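Local atomic coordinates of putative oxidoreductase (Gluconobacter oxydans, PDB entry 3WJ7), a protein that probably acts as an NAD(P)-dependent reductase of the short-chain dehydrogenase/reductase (SDR) family, built on a Rossmann fold. Residues V78-V84 and V118-C124; T106-L111 and E164-L168. One frame throughout, in Å; residues are numbered along the deposited sequence.

Interaction 1: V78-V84 and V118-C124; sequences VKILFHV and VEKIIYC
Six amide hydrogen bonds run in a ladder between two neighbouring parallel strands of the Rossmann-fold sheet, the outer pieces of the beta-alpha-beta unit 78-83, 95-115, 120-124. Lys-120 O accepts from Leu-81 N at 2.9 Å, Leu-81 O from Ile-122 N at 2.6 Å, Ile-122 O from His-83 N at 2.9 Å, and His-83 O from Cys-124 N at 3.0 Å. At the start of the ladder Lys-79 O takes two donors, Glu-119 N at 2.8 Å and Lys-120 N at 3.2 Å; here both Lys-79 and Glu-119 leave the extended conformation (psi near -35°). From Ile-80 and Lys-120 onward both backbones are extended, their axes 4.7 Å apart and only 8° from parallel. The register pairs Ile-80 with Lys-120, Leu-81 with Ile-121, Phe-82 with Ile-122 and His-83 with Tyr-123, CA atoms 4.6 to 5.0 Å apart. Side chains alternate across the sheet. Ile-80, Phe-82 and Ile-122 lie on the face covered by helix 220-233 through Leu-231. Leu-81, His-83, Ile-121 and Tyr-123 share the other face, where helix 95-115 packs on His-83 and Ile-121. Leu-81 CB sits 4.1 Å from both Val-118 CG1 and Ile-121 CG1. The t rotamer of His-83 brings its CD2 to 3.5 Å from Tyr-123 CE1, at the tyrosine ring edge, while ND1 hydrogen-bonds Thr-19. Where the strands end, near a bound mercury ion about 3 Å from the Cys-124 side chain, Val-84 CG1 meets Cys-124 CB at 4.2 Å.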
loop_
_atom_site.group_PDB
_atom_site.type_symbol
_atom_site.label_atom_id
_atom_site.label_comp_id
_atom_site.label_asym_id
_atom_site.label_seq_id
_atom_site.Cartn_x
_atom_site.Cartn_y
_atom_site.Cartn_z
ATOM N N VAL A 78 -3.096 -31.861 -19.390
ATOM C CA VAL A 78 -4.009 -31.681 -18.226
ATOM C C VAL A 78 -5.497 -31.530 -18.624
ATOM O O VAL A 78 -5.845 -30.650 -19.371
ATOM C CB VAL A 78 -3.563 -30.464 -17.359
ATOM C CG1 VAL A 78 -4.604 -30.121 -16.289
ATOM C CG2 VAL A 78 -2.173 -30.698 -16.753
ATOM N N LYS A 79 -6.379 -32.357 -18.090
ATOM C CA LYS A 79 -7.788 -32.285 -18.434
ATOM C C LYS A 79 -8.565 -31.360 -17.476
ATOM O O LYS A 79 -9.553 -30.698 -17.880
ATOM C CB LYS A 79 -8.372 -33.719 -18.396
ATOM C CG LYS A 79 -9.901 -33.823 -18.479
ATOM C CD LYS A 79 -10.400 -35.248 -18.228
ATOM C CE LYS A 79 -11.837 -35.445 -18.725
ATOM N NZ LYS A 79 -12.634 -36.303 -17.797
ATOM N N ILE A 80 -8.139 -31.381 -16.207
ATOM C CA ILE A 80 -8.846 -30.772 -15.078
ATOM C C ILE A 80 -7.875 -30.005 -14.162
ATOM O O ILE A 80 -6.784 -30.492 -13.784
ATOM C CB ILE A 80 -9.564 -31.822 -14.217
ATOM C CG1 ILE A 80 -10.745 -32.474 -14.973
ATOM C CG2 ILE A 80 -10.085 -31.219 -12.926
ATOM C CD1 ILE A 80 -10.945 -33.904 -14.522
ATOM N N LEU A 81 -8.307 -28.801 -13.823
ATOM C CA LEU A 81 -7.564 -27.904 -13.009
ATOM C C LEU A 81 -8.396 -27.495 -11.784
ATOM O O LEU A 81 -9.543 -27.026 -11.902
ATOM C CB LEU A 81 -7.160 -26.681 -13.815
ATOM C CG LEU A 81 -6.572 -25.567 -12.936
ATOM C CD1 LEU A 81 -5.249 -26.004 -12.290
ATOM C CD2 LEU A 81 -6.379 -24.290 -13.732
ATOM N N PHE A 82 -7.790 -27.725 -10.619
ATOM C CA PHE A 82 -8.208 -27.169 -9.334
ATOM C C PHE A 82 -7.261 -26.036 -8.957
ATOM O O PHE A 82 -6.095 -26.286 -8.643
ATOM C CB PHE A 82 -8.165 -28.239 -8.252
ATOM C CG PHE A 82 -9.229 -29.241 -8.388
ATOM C CD1 PHE A 82 -10.397 -29.125 -7.659
ATOM C CD2 PHE A 82 -9.090 -30.305 -9.287
ATOM C CE1 PHE A 82 -11.426 -30.084 -7.790
ATOM C CE2 PHE A 82 -10.105 -31.242 -9.437
ATOM C CZ PHE A 82 -11.271 -31.147 -8.681
ATOM N N HIS A 83 -7.746 -24.808 -8.983
ATOM C CA HIS A 83 -6.921 -23.669 -8.586
ATOM C C HIS A 83 -7.205 -23.357 -7.144
ATOM O O HIS A 83 -8.234 -22.806 -6.847
ATOM C CB HIS A 83 -7.229 -22.421 -9.423
ATOM C CG HIS A 83 -6.383 -21.236 -9.056
ATOM N ND1 HIS A 83 -5.196 -21.358 -8.355
ATOM C CD2 HIS A 83 -6.538 -19.911 -9.306
ATOM C CE1 HIS A 83 -4.668 -20.163 -8.185
ATOM N NE2 HIS A 83 -5.465 -19.271 -8.750
ATOM N N VAL A 84 -6.319 -23.725 -6.246
ATOM C CA VAL A 84 -6.512 -23.342 -4.856
ATOM C C VAL A 84 -5.432 -22.323 -4.412
ATOM O O VAL A 84 -4.260 -22.517 -4.673
ATOM C CB VAL A 84 -6.482 -24.563 -3.924
ATOM C CG1 VAL A 84 -6.897 -24.134 -2.508
ATOM C CG2 VAL A 84 -7.363 -25.697 -4.466
ATOM N N VAL A 118 -7.462 -27.150 -21.313
ATOM C CA VAL A 118 -8.070 -27.786 -20.112
ATOM C C VAL A 118 -9.585 -27.788 -20.237
ATOM O O VAL A 118 -10.150 -26.787 -20.628
ATOM C CB VAL A 118 -7.642 -27.075 -18.791
ATOM C CG1 VAL A 118 -8.545 -27.475 -17.614
ATOM C CG2 VAL A 118 -6.169 -27.350 -18.474
ATOM N N GLU A 119 -10.231 -28.901 -19.911
ATOM C CA GLU A 119 -11.664 -29.069 -20.159
ATOM C C GLU A 119 -12.490 -28.518 -19.028
ATOM O O GLU A 119 -13.602 -28.037 -19.244
ATOM C CB GLU A 119 -12.038 -30.557 -20.312
ATOM C CG GLU A 119 -11.666 -31.181 -21.652
ATOM C CD GLU A 119 -11.718 -32.713 -21.645
ATOM O OE1 GLU A 119 -12.720 -33.293 -21.146
ATOM O OE2 GLU A 119 -10.754 -33.342 -22.153
ATOM N N LYS A 120 -11.983 -28.672 -17.810
ATOM C CA LYS A 120 -12.715 -28.199 -16.647
ATOM C C LYS A 120 -11.813 -27.604 -15.561
ATOM O O LYS A 120 -10.755 -28.166 -15.238
ATOM C CB LYS A 120 -13.630 -29.280 -16.082
ATOM C CG LYS A 120 -14.841 -28.669 -15.386
ATOM C CD LYS A 120 -15.947 -29.702 -15.186
ATOM C CE LYS A 120 -16.957 -29.687 -16.334
ATOM N NZ LYS A 120 -18.193 -30.334 -15.852
ATOM N N ILE A 121 -12.252 -26.461 -15.024
ATOM C CA ILE A 121 -11.500 -25.716 -14.049
ATOM C C ILE A 121 -12.381 -25.563 -12.844
ATOM O O ILE A 121 -13.545 -25.172 -12.948
ATOM C CB ILE A 121 -11.105 -24.337 -14.621
ATOM C CG1 ILE A 121 -10.114 -24.542 -15.743
ATOM C CG2 ILE A 121 -10.439 -23.452 -13.561
ATOM C CD1 ILE A 121 -9.979 -23.349 -16.656
ATOM N N ILE A 122 -11.857 -25.902 -11.685
ATOM C CA ILE A 122 -12.566 -25.572 -10.466
ATOM C C ILE A 122 -11.763 -24.525 -9.731
ATOM O O ILE A 122 -10.582 -24.742 -9.367
ATOM C CB ILE A 122 -12.721 -26.784 -9.587
ATOM C CG1 ILE A 122 -13.679 -27.766 -10.248
ATOM C CG2 ILE A 122 -13.224 -26.416 -8.178
ATOM C CD1 ILE A 122 -13.354 -29.059 -9.586
ATOM N N TYR A 123 -12.402 -23.377 -9.532
ATOM C CA TYR A 123 -11.758 -22.271 -8.914
ATOM C C TYR A 123 -12.165 -22.157 -7.453
ATOM O O TYR A 123 -13.375 -22.031 -7.119
ATOM C CB TYR A 123 -12.094 -20.987 -9.643
ATOM C CG TYR A 123 -11.478 -19.807 -8.932
ATOM C CD1 TYR A 123 -10.110 -19.754 -8.709
ATOM C CD2 TYR A 123 -12.263 -18.809 -8.414
ATOM C CE1 TYR A 123 -9.526 -18.697 -8.040
ATOM C CE2 TYR A 123 -11.701 -17.740 -7.745
ATOM C CZ TYR A 123 -10.333 -17.700 -7.568
ATOM O OH TYR A 123 -9.787 -16.662 -6.920
ATOM N N CYS A 124 -11.152 -22.182 -6.577
ATOM C CA CYS A 124 -11.399 -22.024 -5.161
ATOM C C CYS A 124 -11.401 -20.582 -4.808
ATOM O O CYS A 124 -10.400 -19.897 -4.943
ATOM C CB CYS A 124 -10.403 -22.779 -4.324
ATOM S SG CYS A 124 -11.026 -23.040 -2.619
#

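Interaction 2: T106-L111 and E164-L168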
loop_
_atom_site.group_PDB
_atom_site.type_symbol
_atom_site.label_atom_id
_atom_site.label_comp_id
_atom_site.label_asym_id
_atom_site.label_seq_id
_atom_site.Cartn_x
_atom_site.Cartn_y
_atom_site.Cartn_z
ATOM N N THR A 106 -3.966 -15.459 -10.971
ATOM C CA THR A 106 -5.183 -16.169 -11.290
ATOM C C THR A 106 -5.592 -15.971 -12.757
ATOM O O THR A 106 -6.045 -16.907 -13.409
ATOM C CB THR A 106 -6.276 -15.680 -10.325
ATOM O OG1 THR A 106 -5.960 -16.171 -9.021
ATOM C CG2 THR A 106 -7.652 -16.109 -10.719
ATOM N N ARG A 107 -5.470 -14.744 -13.249
ATOM C CA ARG A 107 -5.712 -14.455 -14.639
ATOM C C ARG A 107 -4.686 -15.256 -15.508
ATOM O O ARG A 107 -5.088 -15.996 -16.409
ATOM C CB ARG A 107 -5.665 -12.944 -14.879
ATOM C CG ARG A 107 -6.077 -12.491 -16.274
ATOM C CD ARG A 107 -5.742 -11.018 -16.496
ATOM N NE ARG A 107 -6.259 -10.520 -17.781
ATOM C CZ ARG A 107 -6.144 -9.263 -18.248
ATOM N NH1 ARG A 107 -5.534 -8.289 -17.553
ATOM N NH2 ARG A 107 -6.658 -8.963 -19.438
ATOM N N ASN A 108 -3.389 -15.184 -15.209
ATOM C CA ASN A 108 -2.460 -15.954 -16.006
ATOM C C ASN A 108 -2.858 -17.482 -15.999
ATOM O O ASN A 108 -2.930 -18.155 -17.062
ATOM C CB ASN A 108 -1.014 -15.702 -15.546
ATOM C CG ASN A 108 -0.555 -14.218 -15.756
ATOM O OD1 ASN A 108 -1.097 -13.498 -16.594
ATOM N ND2 ASN A 108 0.445 -13.776 -14.985
ATOM N N LEU A 109 -3.130 -18.022 -14.814
ATOM C CA LEU A 109 -3.428 -19.402 -14.721
ATOM C C LEU A 109 -4.661 -19.725 -15.583
ATOM O O LEU A 109 -4.627 -20.677 -16.396
ATOM C CB LEU A 109 -3.676 -19.820 -13.275
ATOM C CG LEU A 109 -3.963 -21.320 -13.151
ATOM C CD1 LEU A 109 -2.743 -22.124 -13.600
ATOM C CD2 LEU A 109 -4.337 -21.671 -11.718
ATOM N N MET A 110 -5.728 -18.944 -15.406
ATOM C CA MET A 110 -6.959 -19.145 -16.164
ATOM C C MET A 110 -6.766 -19.040 -17.691
ATOM O O MET A 110 -7.233 -19.883 -18.449
ATOM C CB MET A 110 -8.050 -18.188 -15.684
ATOM C CG MET A 110 -8.544 -18.414 -14.256
ATOM S SD MET A 110 -9.004 -20.096 -13.750
ATOM C CE MET A 110 -7.648 -20.531 -12.681
ATOM N N LEU A 111 -6.075 -18.000 -18.145
ATOM C CA LEU A 111 -5.786 -17.866 -19.550
ATOM C C LEU A 111 -4.904 -19.016 -20.056
ATOM O O LEU A 111 -5.157 -19.548 -21.133
ATOM C CB LEU A 111 -5.156 -16.526 -19.841
ATOM C CG LEU A 111 -5.968 -15.221 -19.725
ATOM C CD1 LEU A 111 -5.088 -14.019 -20.101
ATOM C CD2 LEU A 111 -7.197 -15.257 -20.610
ATOM N N GLU A 164 -12.590 -11.466 -11.784
ATOM C CA GLU A 164 -11.824 -11.850 -12.947
ATOM C C GLU A 164 -12.286 -13.179 -13.539
ATOM O O GLU A 164 -12.462 -13.307 -14.740
ATOM C CB GLU A 164 -10.343 -11.941 -12.616
ATOM C CG GLU A 164 -9.567 -10.707 -12.983
ATOM C CD GLU A 164 -9.023 -10.719 -14.422
ATOM O OE1 GLU A 164 -9.764 -11.042 -15.407
ATOM O OE2 GLU A 164 -7.818 -10.370 -14.566
ATOM N N VAL A 165 -12.445 -14.186 -12.689
ATOM C CA VAL A 165 -12.889 -15.459 -13.165
ATOM C C VAL A 165 -14.263 -15.285 -13.835
ATOM O O VAL A 165 -14.461 -15.770 -14.964
ATOM C CB VAL A 165 -12.883 -16.508 -12.043
ATOM C CG1 VAL A 165 -13.465 -17.812 -12.560
ATOM C CG2 VAL A 165 -11.467 -16.738 -11.529
ATOM N N LEU A 166 -15.202 -14.589 -13.181
ATOM C CA LEU A 166 -16.532 -14.388 -13.816
ATOM C C LEU A 166 -16.446 -13.662 -15.177
ATOM O O LEU A 166 -17.290 -13.909 -16.058
ATOM C CB LEU A 166 -17.568 -13.704 -12.895
ATOM C CG LEU A 166 -17.891 -14.523 -11.649
ATOM C CD1 LEU A 166 -18.553 -13.679 -10.575
ATOM C CD2 LEU A 166 -18.736 -15.741 -11.957
ATOM N N ARG A 167 -15.439 -12.800 -15.354
ATOM C CA ARG A 167 -15.296 -12.060 -16.610
ATOM C C ARG A 167 -14.840 -13.069 -17.667
ATOM O O ARG A 167 -15.448 -13.194 -18.724
ATOM C CB ARG A 167 -14.325 -10.861 -16.450
ATOM C CG ARG A 167 -14.347 -9.792 -17.564
ATOM C CD ARG A 167 -13.073 -8.919 -17.706
ATOM N NE ARG A 167 -11.825 -9.553 -17.251
ATOM C CZ ARG A 167 -10.873 -10.134 -18.006
ATOM N NH1 ARG A 167 -10.944 -10.222 -19.356
ATOM N NH2 ARG A 167 -9.825 -10.655 -17.370
ATOM N N LEU A 168 -13.827 -13.864 -17.335
ATOM C CA LEU A 168 -13.349 -14.886 -18.248
ATOM C C LEU A 168 -14.363 -15.970 -18.535
ATOM O O LEU A 168 -14.354 -16.536 -19.615
ATOM C CB LEU A 168 -12.037 -15.492 -17.748
ATOM C CG LEU A 168 -10.858 -14.514 -17.658
ATOM C CD1 LEU A 168 -9.733 -15.107 -16.830
ATOM C CD2 LEU A 168 -10.335 -14.159 -19.040
HETATM O O HOH W 1 -8.601 -11.266 -20.132
#
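Helices 95-115 and 153-172 lie side by side on one face of the Rossmann-fold sheet, and their segments here run in roughly the same direction, crossing at -28° with axes 10.4 Å apart. The contact is polar toward solvent and apolar toward the sheet. Glu-164 comes first, its CA 6.9 Å from that of Arg-107, and its carboxylate makes a salt bridge to Arg-107 NE, 3.6 Å from OE2. That oxygen lies well out of the guanidinium plane, so the attraction is one of charge alone. One residue on, Val-165 turns to the buried side: its CG2 lies 4.0 Å from Thr-106 CG2 and 4.3 Å from Met-110 CG, while the same side chain also touches Tyr-123 and Ile-178 of the sheet below. Arg-167, a helical turn after Glu-164, joins Glu-164 and Arg-107 in a salt-bridge network and has a further salt bridge to Glu-171. Its NH2, whose position is less certain, is modelled 3.6 Å from Arg-107 NE, like charges that the nearby carboxylate of Glu-164 probably offsets. One water bridges the two arginines, accepting from Arg-107 NH2 at 3.1 Å and Arg-167 NH1 at 2.7 Å. Leu-168 closes the segment with its largest apolar contribution, packing on the adjacent Met-110 and Leu-111: its CD1 lies 3.7 Å from Met-110 CB, and its CD2 lies 3.7 Å from Leu-111 CD2.

In the fold
The two interactions share helix 95-115, which connects the strands of interaction 1 and supplies residues 106-111 to interaction 2. Strand pairing in the buried sheet rests on a regular backbone hydrogen-bond ladder; the helix pair on one sheet face has no direct hydrogen bond across it and relies on side chains, apolar inside and charged, with a water, near the surface. The contacts meet at His-83, whose NE2 is probably hydrogen-bonded to Thr-106 OG1 (3.2 Å), a hydroxyl also hydrogen-bonded to Asn-102 O one turn back in its helix. Met-110 serves both: it packs against Val-165 and Leu-168, while its SD lies 3.7 Å from Ile-121 CG2, so one side chain joins the helix pair to the sheet.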